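Local coordinates for uracil-DNA glycosylase (Nitratifractor salsuginis, PDB 5X3G), which belongs to the uracil-DNA glycosylase family of DNA-repair proteins, with an alpha/beta fold built around a four-stranded parallel sheet, at residues Tyr81-Pro84 against Glu85-Ile88; Glu138-Ala142 against Leu143-Leu147; Leu172-Ser175 against Lys176-Arg180. All blocks are in the same frame, centred on the assembly; numbering follows the deposited sequence.

Overall arrangement
Along the chain the three contacts come in series, each a local one inside a continuous run of residues. Contact 1 (81-88) lies in the loop that leaves strand 73-77 of the four-stranded parallel sheet, and contact 3 (172-180) leads from its neighbour, strand 164-168, into helix 179-196. Their centres are about 12 Å apart and they touch, Pro82 packing on Phe173 and Lys176, so the loops leaving two adjacent strands pack against each other. Contact 2 (138-147) stands apart at the end of helix 137-141, its centre about 29 Å from that of contact 1 and about 38 Å from that of contact 3, at the periphery of the molecule.

Contact 1 of 3, residues Tyr81-Pro84 against Glu85-Ile88; sequences YPRP and ESAI
Arg83 and Ser86 meet through the NE of the guanidinium, which donates to Ser86 OG over 2.9 Å with an N-H...O angle of 154°. The serine oxygen lies at the guanidinium edge, somewhat tilted from its plane, and NH2 adds a second, weak bond to it. A bend at chi3 (-63°) folds the arginine chain back over the turn and brings NE to the hydroxyl. Beneath this polar end the aliphatic parts close up: Ser86 CB touches both Arg83 CB and Tyr81 CB, 3.6 Å from each. The backbone closes the same turn. Arg83 O takes Ala87 N at 3.0 Å, and Ser86 N more weakly, which rolls the chain into a single compact turn. Ala87 CB then comes to 3.6 Å from Tyr81 O. On the outer side, Glu85 lies beside Pro84, its OE1 3.6 Å from the proline CD.

The second shell fixes these groups. Asp94 grips both partners with its two oxygens, forming a salt bridge with Arg83 NH2 and a hydrogen bond with Ser86 OG, so the arginine and serine share one acidic anchor. Arg96 forms a salt bridge with Glu85 OE2, and Tyr81 OH is hydrogen-bonded to Phe92 O. All this follows strand 73-77 directly: Tyr81 and Pro82 close the sequence GQDPYP, this protein's counterpart of the first signature motif of the uracil-DNA glycosylase family, and the turn is its immediate continuation.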
ATOM      1  N   TYR A  81       3.533  -8.879   2.761  1.00 39.18           N
ATOM      2  CA  TYR A  81       4.664  -9.621   2.232  1.00 30.37           C
ATOM      3  C   TYR A  81       4.943 -10.843   3.110  1.00 25.51           C
ATOM      4  O   TYR A  81       4.803 -10.782   4.334  1.00 31.60           O
ATOM      5  CB  TYR A  81       5.899  -8.726   2.165  1.00 33.16           C
ATOM      6  CG  TYR A  81       5.876  -7.702   1.048  1.00 30.22           C
ATOM      7  CD1 TYR A  81       5.867  -8.097  -0.283  1.00 27.81           C
ATOM      8  CD2 TYR A  81       5.880  -6.339   1.327  1.00 25.66           C
ATOM      9  CE1 TYR A  81       5.855  -7.165  -1.306  1.00 36.80           C
ATOM     10  CE2 TYR A  81       5.868  -5.401   0.307  1.00 29.14           C
ATOM     11  CZ  TYR A  81       5.857  -5.818  -1.005  1.00 26.16           C
ATOM     12  OH  TYR A  81       5.844  -4.891  -2.022  1.00 37.28           O
ATOM     13  N   PRO A  82       5.355 -11.968   2.508  1.00 33.56           N
ATOM     14  CA  PRO A  82       5.502 -13.217   3.275  1.00 32.16           C
ATOM     15  C   PRO A  82       6.653 -13.209   4.273  1.00 42.99           C
ATOM     16  O   PRO A  82       7.060 -14.267   4.764  1.00 43.94           O
ATOM     17  CB  PRO A  82       5.738 -14.271   2.182  1.00 38.25           C
ATOM     18  CG  PRO A  82       5.299 -13.619   0.891  1.00 40.46           C
ATOM     19  CD  PRO A  82       5.595 -12.168   1.069  1.00 30.92           C
ATOM     20  N   ARG A  83       7.170 -12.032   4.595  1.00 38.31           N
ATOM     21  CA  ARG A  83       8.389 -11.912   5.379  1.00 42.64           C
ATOM     22  C   ARG A  83       8.124 -11.056   6.610  1.00 33.18           C
ATOM     23  O   ARG A  83       7.537  -9.974   6.493  1.00 38.62           O
ATOM     24  CB  ARG A  83       9.489 -11.317   4.501  1.00 42.39           C
ATOM     25  CG  ARG A  83       9.892 -12.239   3.360  1.00 43.82           C
ATOM     26  CD  ARG A  83      10.951 -11.621   2.474  1.00 43.87           C
ATOM     27  NE  ARG A  83      10.427 -10.419   1.834  1.00 45.11           N
ATOM     28  CZ  ARG A  83       9.682 -10.423   0.732  1.00 40.78           C
ATOM     29  NH1 ARG A  83       9.371 -11.570   0.141  1.00 49.23           N
ATOM     30  NH2 ARG A  83       9.240  -9.281   0.224  1.00 49.82           N
ATOM     31  N   PRO A  84       8.518 -11.512   7.803  1.00 38.67           N
ATOM     32  CA  PRO A  84       8.244 -10.718   9.015  1.00 38.09           C
ATOM     33  C   PRO A  84       8.823  -9.315   8.970  1.00 34.19           C
ATOM     34  O   PRO A  84       8.141  -8.359   9.358  1.00 40.10           O
ATOM     35  CB  PRO A  84       8.875 -11.563  10.131  1.00 42.31           C
ATOM     36  CG  PRO A  84       8.930 -12.947   9.582  1.00 21.61           C
ATOM     37  CD  PRO A  84       9.165 -12.799   8.112  1.00 43.67           C
ATOM     38  N   GLU A  85      10.058  -9.160   8.496  1.00 40.27           N
ATOM     39  CA  GLU A  85      10.664  -7.838   8.426  1.00 42.19           C
ATOM     40  C   GLU A  85      10.151  -7.017   7.247  1.00 41.74           C
ATOM     41  O   GLU A  85      10.356  -5.799   7.223  1.00 40.10           O
ATOM     42  CB  GLU A  85      12.190  -7.959   8.359  1.00 47.63           C
ATOM     43  CG  GLU A  85      12.738  -8.579   7.081  1.00 46.78           C
ATOM     44  CD  GLU A  85      12.669 -10.099   7.048  1.00 50.45           C
ATOM     45  OE1 GLU A  85      12.093 -10.700   7.979  1.00 41.57           O
ATOM     46  OE2 GLU A  85      13.201 -10.694   6.085  1.00 58.26           O
ATOM     47  N   SER A  86       9.479  -7.649   6.281  1.00 39.62           N
ATOM     48  CA  SER A  86       8.944  -6.941   5.123  1.00 31.74           C
ATOM     49  C   SER A  86       7.535  -6.407   5.336  1.00 31.80           C
ATOM     50  O   SER A  86       7.200  -5.343   4.803  1.00 28.84           O
ATOM     51  CB  SER A  86       8.930  -7.854   3.895  1.00 25.68           C
ATOM     52  OG  SER A  86      10.169  -7.834   3.214  1.00 38.71           O
ATOM     53  N   ALA A  87       6.695  -7.125   6.077  1.00 28.24           N
ATOM     54  CA  ALA A  87       5.300  -6.745   6.267  1.00 32.56           C
ATOM     55  C   ALA A  87       5.198  -5.726   7.394  1.00 31.33           C
ATOM     56  O   ALA A  87       5.505  -6.041   8.549  1.00 30.47           O
ATOM     57  CB  ALA A  87       4.441  -7.971   6.573  1.00 26.82           C
ATOM     58  N   ILE A  88       4.764  -4.509   7.061  1.00 25.23           N
ATOM     59  CA  ILE A  88       4.726  -3.427   8.039  1.00 30.48           C
ATOM     60  C   ILE A  88       3.407  -2.669   7.962  1.00 22.84           C
ATOM     61  O   ILE A  88       3.315  -1.524   8.416  1.00 26.50           O
ATOM     62  CB  ILE A  88       5.914  -2.465   7.851  1.00 28.46           C
ATOM     63  CG1 ILE A  88       5.879  -1.827   6.460  1.00 27.95           C
ATOM     64  CG2 ILE A  88       7.239  -3.181   8.086  1.00 33.94           C
ATOM     65  CD1 ILE A  88       6.881  -0.703   6.294  1.00 23.03           C
TER

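Contact 2 of 3, residues Glu138-Ala142 against Leu143-Leu147; sequences EAIAA and LDKTL
Lys145 reaches back to Ile140 because its chain leaves beside the backbone N (chi1 -55°), runs extended through CG and CD, and bends only at the last torsion (chi4 50°), which swings NZ onto the carbonyls near the end of the helix. Lys145 NZ donates to Ile140 O over 2.7 Å, in the carbonyl plane, and also to Leu143 O at 2.6 Å, within its own segment. NZ thus gathers three backbone oxygens where the helix gives way to the loop, those of Ile140, Leu143 and, weakly, Ala141, and its positive charge probably offsets the partial negative charge of the helix dipole.

Ile140 O has a second donor: Leu143 N, 3.0 Å away and well above the carbonyl plane, whereas the lysine comes in the plane, so the two use different directions around the oxygen. The methylene next to the ammonium follows it in, Lys145 CE lying 3.1 Å from Ile140 O. The Leu143 side chain folds back along the helix end, with its CD2 methyl 3.1 Å from Ala139 O, a tight approach. Farther along, Asp144 OD1 accepts the backbone N of Thr146, which makes an Asx turn, and takes Thr146 OG1 as a second donor from the same face of the carboxylate.

Ile140 and Lys145 both rest on Phe101 of strand 101-102, while Leu143 packs on the loop residues Ser129 and Leu130. From here the chain, pinned at Leu147 by backbone bonding to Lys254, runs on toward helix 152-161.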
ATOM      1  N   GLU A 138      24.410   2.425 -13.556  1.00 38.61           N
ATOM      2  CA  GLU A 138      25.421   3.447 -13.813  1.00 40.68           C
ATOM      3  C   GLU A 138      24.779   4.820 -13.976  1.00 34.49           C
ATOM      4  O   GLU A 138      25.218   5.804 -13.363  1.00 37.40           O
ATOM      5  CB  GLU A 138      26.232   3.082 -15.056  1.00 35.31           C
ATOM      6  N   ALA A 139      23.736   4.903 -14.806  1.00 35.17           N
ATOM      7  CA  ALA A 139      22.998   6.151 -14.946  1.00 37.27           C
ATOM      8  C   ALA A 139      22.440   6.610 -13.606  1.00 40.35           C
ATOM      9  O   ALA A 139      22.485   7.802 -13.284  1.00 42.38           O
ATOM     10  CB  ALA A 139      21.873   5.984 -15.968  1.00 38.64           C
ATOM     11  N   ILE A 140      21.926   5.676 -12.803  1.00 39.21           N
ATOM     12  CA  ILE A 140      21.355   6.040 -11.510  1.00 34.46           C
ATOM     13  C   ILE A 140      22.438   6.544 -10.566  1.00 38.29           C
ATOM     14  O   ILE A 140      22.243   7.533  -9.850  1.00 28.71           O
ATOM     15  CB  ILE A 140      20.582   4.848 -10.914  1.00 38.61           C
ATOM     16  CG1 ILE A 140      19.304   4.593 -11.719  1.00 33.15           C
ATOM     17  CG2 ILE A 140      20.256   5.084  -9.444  1.00 33.70           C
ATOM     18  CD1 ILE A 140      18.468   3.442 -11.199  1.00 30.49           C
ATOM     19  N   ALA A 141      23.598   5.884 -10.556  1.00 37.67           N
ATOM     20  CA  ALA A 141      24.697   6.344  -9.713  1.00 41.96           C
ATOM     21  C   ALA A 141      25.157   7.736 -10.125  1.00 34.34           C
ATOM     22  O   ALA A 141      25.508   8.561  -9.272  1.00 35.15           O
ATOM     23  CB  ALA A 141      25.858   5.352  -9.775  1.00 40.71           C
ATOM     24  N   ALA A 142      25.145   8.023 -11.427  1.00 42.02           N
ATOM     25  CA  ALA A 142      25.531   9.345 -11.902  1.00 35.57           C
ATOM     26  C   ALA A 142      24.542  10.437 -11.510  1.00 39.55           C
ATOM     27  O   ALA A 142      24.866  11.620 -11.665  1.00 35.69           O
ATOM     28  CB  ALA A 142      25.699   9.325 -13.422  1.00 39.80           C
ATOM     29  N   LEU A 143      23.358  10.083 -11.010  1.00 42.56           N
ATOM     30  CA  LEU A 143      22.360  11.092 -10.670  1.00 32.06           C
ATOM     31  C   LEU A 143      22.758  11.913  -9.450  1.00 38.79           C
ATOM     32  O   LEU A 143      23.255  11.380  -8.452  1.00 35.39           O
ATOM     33  CB  LEU A 143      20.996  10.448 -10.424  1.00 31.24           C
ATOM     34  CG  LEU A 143      19.951  10.605 -11.528  1.00 37.46           C
ATOM     35  CD1 LEU A 143      19.643  12.081 -11.708  1.00 42.65           C
ATOM     36  CD2 LEU A 143      20.415  10.017 -12.830  1.00 40.51           C
ATOM     37  N   ASP A 144      22.524  13.219  -9.545  1.00 37.55           N
ATOM     38  CA  ASP A 144      22.523  14.115  -8.396  1.00 39.41           C
ATOM     39  C   ASP A 144      21.268  13.824  -7.581  1.00 37.55           C
ATOM     40  O   ASP A 144      20.151  14.106  -8.026  1.00 36.78           O
ATOM     41  CB  ASP A 144      22.559  15.566  -8.867  1.00 37.26           C
ATOM     42  CG  ASP A 144      22.748  16.556  -7.731  1.00 41.27           C
ATOM     43  OD1 ASP A 144      22.554  16.182  -6.557  1.00 44.48           O
ATOM     44  OD2 ASP A 144      23.082  17.724  -8.020  1.00 51.41           O
ATOM     45  N   LYS A 145      21.445  13.258  -6.389  1.00 25.29           N
ATOM     46  CA  LYS A 145      20.329  12.823  -5.558  1.00 33.13           C
ATOM     47  C   LYS A 145      20.131  13.713  -4.337  1.00 42.21           C
ATOM     48  O   LYS A 145      19.472  13.300  -3.377  1.00 38.74           O
ATOM     49  CB  LYS A 145      20.538  11.372  -5.121  1.00 31.98           C
ATOM     50  CG  LYS A 145      20.770  10.409  -6.267  1.00 38.59           C
ATOM     51  CD  LYS A 145      21.185   9.044  -5.751  1.00 33.45           C
ATOM     52  CE  LYS A 145      21.740   8.196  -6.873  1.00 37.78           C
ATOM     53  NZ  LYS A 145      22.774   8.937  -7.654  1.00 34.98           N
ATOM     54  N   THR A 146      20.684  14.928  -4.353  1.00 38.24           N
ATOM     55  CA  THR A 146      20.611  15.782  -3.172  1.00 35.18           C
ATOM     56  C   THR A 146      19.184  16.226  -2.870  1.00 36.32           C
ATOM     57  O   THR A 146      18.865  16.523  -1.714  1.00 38.77           O
ATOM     58  CB  THR A 146      21.516  16.999  -3.346  1.00 37.40           C
ATOM     59  OG1 THR A 146      21.140  17.713  -4.529  1.00 41.20           O
ATOM     60  CG2 THR A 146      22.976  16.569  -3.449  1.00 45.87           C
ATOM     61  N   LEU A 147      18.318  16.278  -3.881  1.00 32.37           N
ATOM     62  CA  LEU A 147      16.927  16.661  -3.674  1.00 30.53           C
ATOM     63  C   LEU A 147      16.002  15.471  -3.460  1.00 30.49           C
ATOM     64  O   LEU A 147      14.846  15.668  -3.068  1.00 28.12           O
ATOM     65  CB  LEU A 147      16.409  17.477  -4.865  1.00 33.23           C
ATOM     66  CG  LEU A 147      17.173  18.739  -5.281  1.00 34.33           C
ATOM     67  CD1 LEU A 147      16.467  19.435  -6.432  1.00 41.94           C
ATOM     68  CD2 LEU A 147      17.337  19.680  -4.106  1.00 30.05           C
TER

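Contact 3 of 3, residues Leu172-Ser175 against Lys176-Arg180; sequences LFTS and KEESR
A very short bond joins Thr174 OG1 to Glu178 OE1, the two side chains crossing at about a right angle. The hydroxyl is the donor, and the 2.5 Å between Thr174 OG1 and Glu178 OE1 is a value that deserves caution. The same OG1 is also hydrogen-bonded to His182 NE2, one turn further along the helix, so the threonine oxygen links the carboxylate to the imidazole. With chi1 at 56° the hydroxyl turns toward the glutamate and the methyl sits beside the backbone N.

Ser175 OG lies 3.3 Å from Glu177 OE1 and also 3.3 Å from Glu178 OE1. Both bonds are weak, and the single proton is not assigned to either acceptor. The serine carbonyl is used as well: Ser175 O weakly accepts Glu178 N.

These residues connect strand 164-168 to helix 179-196, with Glu178 at the N-cap position. The helix belongs to the crossover from that edge strand to strand 203-207, on the far side of strand 73-77, in the parallel sheet of this alpha/beta fold.

Around the turn the Phe173 side chain, its CG anti to the backbone N (chi1 172°), places its ring under the chain. Ser175 N stands over one of its faces, 3.8 Å above the plane and offset toward the rim, and Phe173 CZ is 3.3 Å from Lys176 N. Lys176 CD closes on the same ring carbon, Phe173 CZ, at 4.1 Å. Ser179 OG, near the ring at Phe173 CE1, has its hydrogen-bond partner in Asp79 OD2.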
ATOM      1  N   LEU A 172      -3.506  -9.187   6.977  1.00 25.07           N
ATOM      2  CA  LEU A 172      -2.583 -10.048   7.700  1.00 27.18           C
ATOM      3  C   LEU A 172      -2.218 -11.252   6.845  1.00 24.81           C
ATOM      4  O   LEU A 172      -2.935 -11.624   5.915  1.00 31.60           O
ATOM      5  CB  LEU A 172      -3.165 -10.486   9.057  1.00 23.67           C
ATOM      6  CG  LEU A 172      -4.459 -11.305   9.137  1.00 32.63           C
ATOM      7  CD1 LEU A 172      -4.241 -12.778   8.805  1.00 31.58           C
ATOM      8  CD2 LEU A 172      -5.081 -11.149  10.517  1.00 28.56           C
ATOM      9  N   PHE A 173      -1.088 -11.864   7.196  1.00 29.41           N
ATOM     10  CA  PHE A 173      -0.525 -13.006   6.487  1.00 29.19           C
ATOM     11  C   PHE A 173      -0.125 -14.057   7.510  1.00 28.21           C
ATOM     12  O   PHE A 173       0.487 -13.726   8.530  1.00 30.37           O
ATOM     13  CB  PHE A 173       0.692 -12.575   5.654  1.00 32.97           C
ATOM     14  CG  PHE A 173       1.463 -13.717   5.040  1.00 32.27           C
ATOM     15  CD1 PHE A 173       1.199 -14.125   3.744  1.00 30.51           C
ATOM     16  CD2 PHE A 173       2.476 -14.356   5.741  1.00 37.74           C
ATOM     17  CE1 PHE A 173       1.907 -15.158   3.167  1.00 31.09           C
ATOM     18  CE2 PHE A 173       3.188 -15.395   5.172  1.00 33.91           C
ATOM     19  CZ  PHE A 173       2.904 -15.793   3.881  1.00 31.77           C
ATOM     20  N   THR A 174      -0.461 -15.318   7.239  1.00 30.46           N
ATOM     21  CA  THR A 174      -0.033 -16.433   8.076  1.00 35.60           C
ATOM     22  C   THR A 174       0.914 -17.364   7.331  1.00 36.86           C
ATOM     23  O   THR A 174       2.028 -17.626   7.795  1.00 43.38           O
ATOM     24  CB  THR A 174      -1.249 -17.213   8.599  1.00 34.50           C
ATOM     25  OG1 THR A 174      -2.057 -17.649   7.498  1.00 39.54           O
ATOM     26  CG2 THR A 174      -2.086 -16.342   9.518  1.00 27.69           C
ATOM     27  N   SER A 175       0.495 -17.876   6.175  1.00 36.66           N
ATOM     28  CA  SER A 175       1.365 -18.661   5.315  1.00 40.72           C
ATOM     29  C   SER A 175       0.920 -18.458   3.876  1.00 38.49           C
ATOM     30  O   SER A 175      -0.194 -17.996   3.612  1.00 40.27           O
ATOM     31  CB  SER A 175       1.345 -20.150   5.684  1.00 40.25           C
ATOM     32  OG  SER A 175       0.064 -20.712   5.465  1.00 41.73           O
ATOM     33  N   LYS A 176       1.814 -18.803   2.946  1.00 47.48           N
ATOM     34  CA  LYS A 176       1.485 -18.733   1.525  1.00 39.47           C
ATOM     35  C   LYS A 176       0.209 -19.497   1.215  1.00 45.35           C
ATOM     36  O   LYS A 176      -0.564 -19.098   0.336  1.00 40.77           O
ATOM     37  CB  LYS A 176       2.629 -19.312   0.690  1.00 41.76           C
ATOM     38  CG  LYS A 176       4.020 -19.028   1.222  1.00 49.83           C
ATOM     39  CD  LYS A 176       4.569 -17.731   0.672  1.00 48.55           C
ATOM     40  CE  LYS A 176       6.075 -17.674   0.842  1.00 49.23           C
ATOM     41  NZ  LYS A 176       6.677 -16.621  -0.016  1.00 45.60           N
ATOM     42  N   GLU A 177      -0.030 -20.589   1.939  1.00 53.33           N
ATOM     43  CA  GLU A 177      -1.142 -21.476   1.631  1.00 53.88           C
ATOM     44  C   GLU A 177      -2.476 -20.839   1.995  1.00 52.20           C
ATOM     45  O   GLU A 177      -3.463 -20.984   1.264  1.00 59.15           O
ATOM     46  CB  GLU A 177      -0.968 -22.802   2.373  1.00 50.90           C
ATOM     47  CG  GLU A 177       0.322 -23.586   2.080  1.00 54.44           C
ATOM     48  CD  GLU A 177       1.591 -22.869   2.507  1.00 50.46           C
ATOM     49  OE1 GLU A 177       1.893 -22.859   3.719  1.00 54.11           O
ATOM     50  OE2 GLU A 177       2.291 -22.325   1.629  1.00 51.99           O
ATOM     51  N   GLU A 178      -2.523 -20.128   3.117  1.00 45.24           N
ATOM     52  CA  GLU A 178      -3.766 -19.618   3.676  1.00 49.15           C
ATOM     53  C   GLU A 178      -4.134 -18.234   3.158  1.00 49.30           C
ATOM     54  O   GLU A 178      -5.100 -17.642   3.651  1.00 43.20           O
ATOM     55  CB  GLU A 178      -3.661 -19.611   5.207  1.00 48.88           C
ATOM     56  CG  GLU A 178      -3.138 -20.939   5.761  1.00 50.99           C
ATOM     57  CD  GLU A 178      -2.968 -20.954   7.268  1.00 56.09           C
ATOM     58  OE1 GLU A 178      -2.232 -20.098   7.799  1.00 49.49           O
ATOM     59  OE2 GLU A 178      -3.561 -21.838   7.925  1.00 52.83           O
ATOM     60  N   SER A 179      -3.412 -17.719   2.157  1.00 48.72           N
ATOM     61  CA  SER A 179      -3.630 -16.346   1.709  1.00 43.63           C
ATOM     62  C   SER A 179      -4.991 -16.173   1.046  1.00 44.78           C
ATOM     63  O   SER A 179      -5.689 -15.184   1.299  1.00 42.26           O
ATOM     64  CB  SER A 179      -2.513 -15.922   0.755  1.00 44.74           C
ATOM     65  OG  SER A 179      -1.276 -15.797   1.435  1.00 45.44           O
ATOM     66  N   ARG A 180      -5.383 -17.117   0.184  1.00 50.22           N
ATOM     67  CA  ARG A 180      -6.689 -17.025  -0.464  1.00 40.78           C
ATOM     68  C   ARG A 180      -7.810 -16.978   0.567  1.00 42.19           C
ATOM     69  O   ARG A 180      -8.736 -16.160   0.459  1.00 45.99           O
ATOM     70  CB  ARG A 180      -6.884 -18.204  -1.419  1.00 52.94           C
TER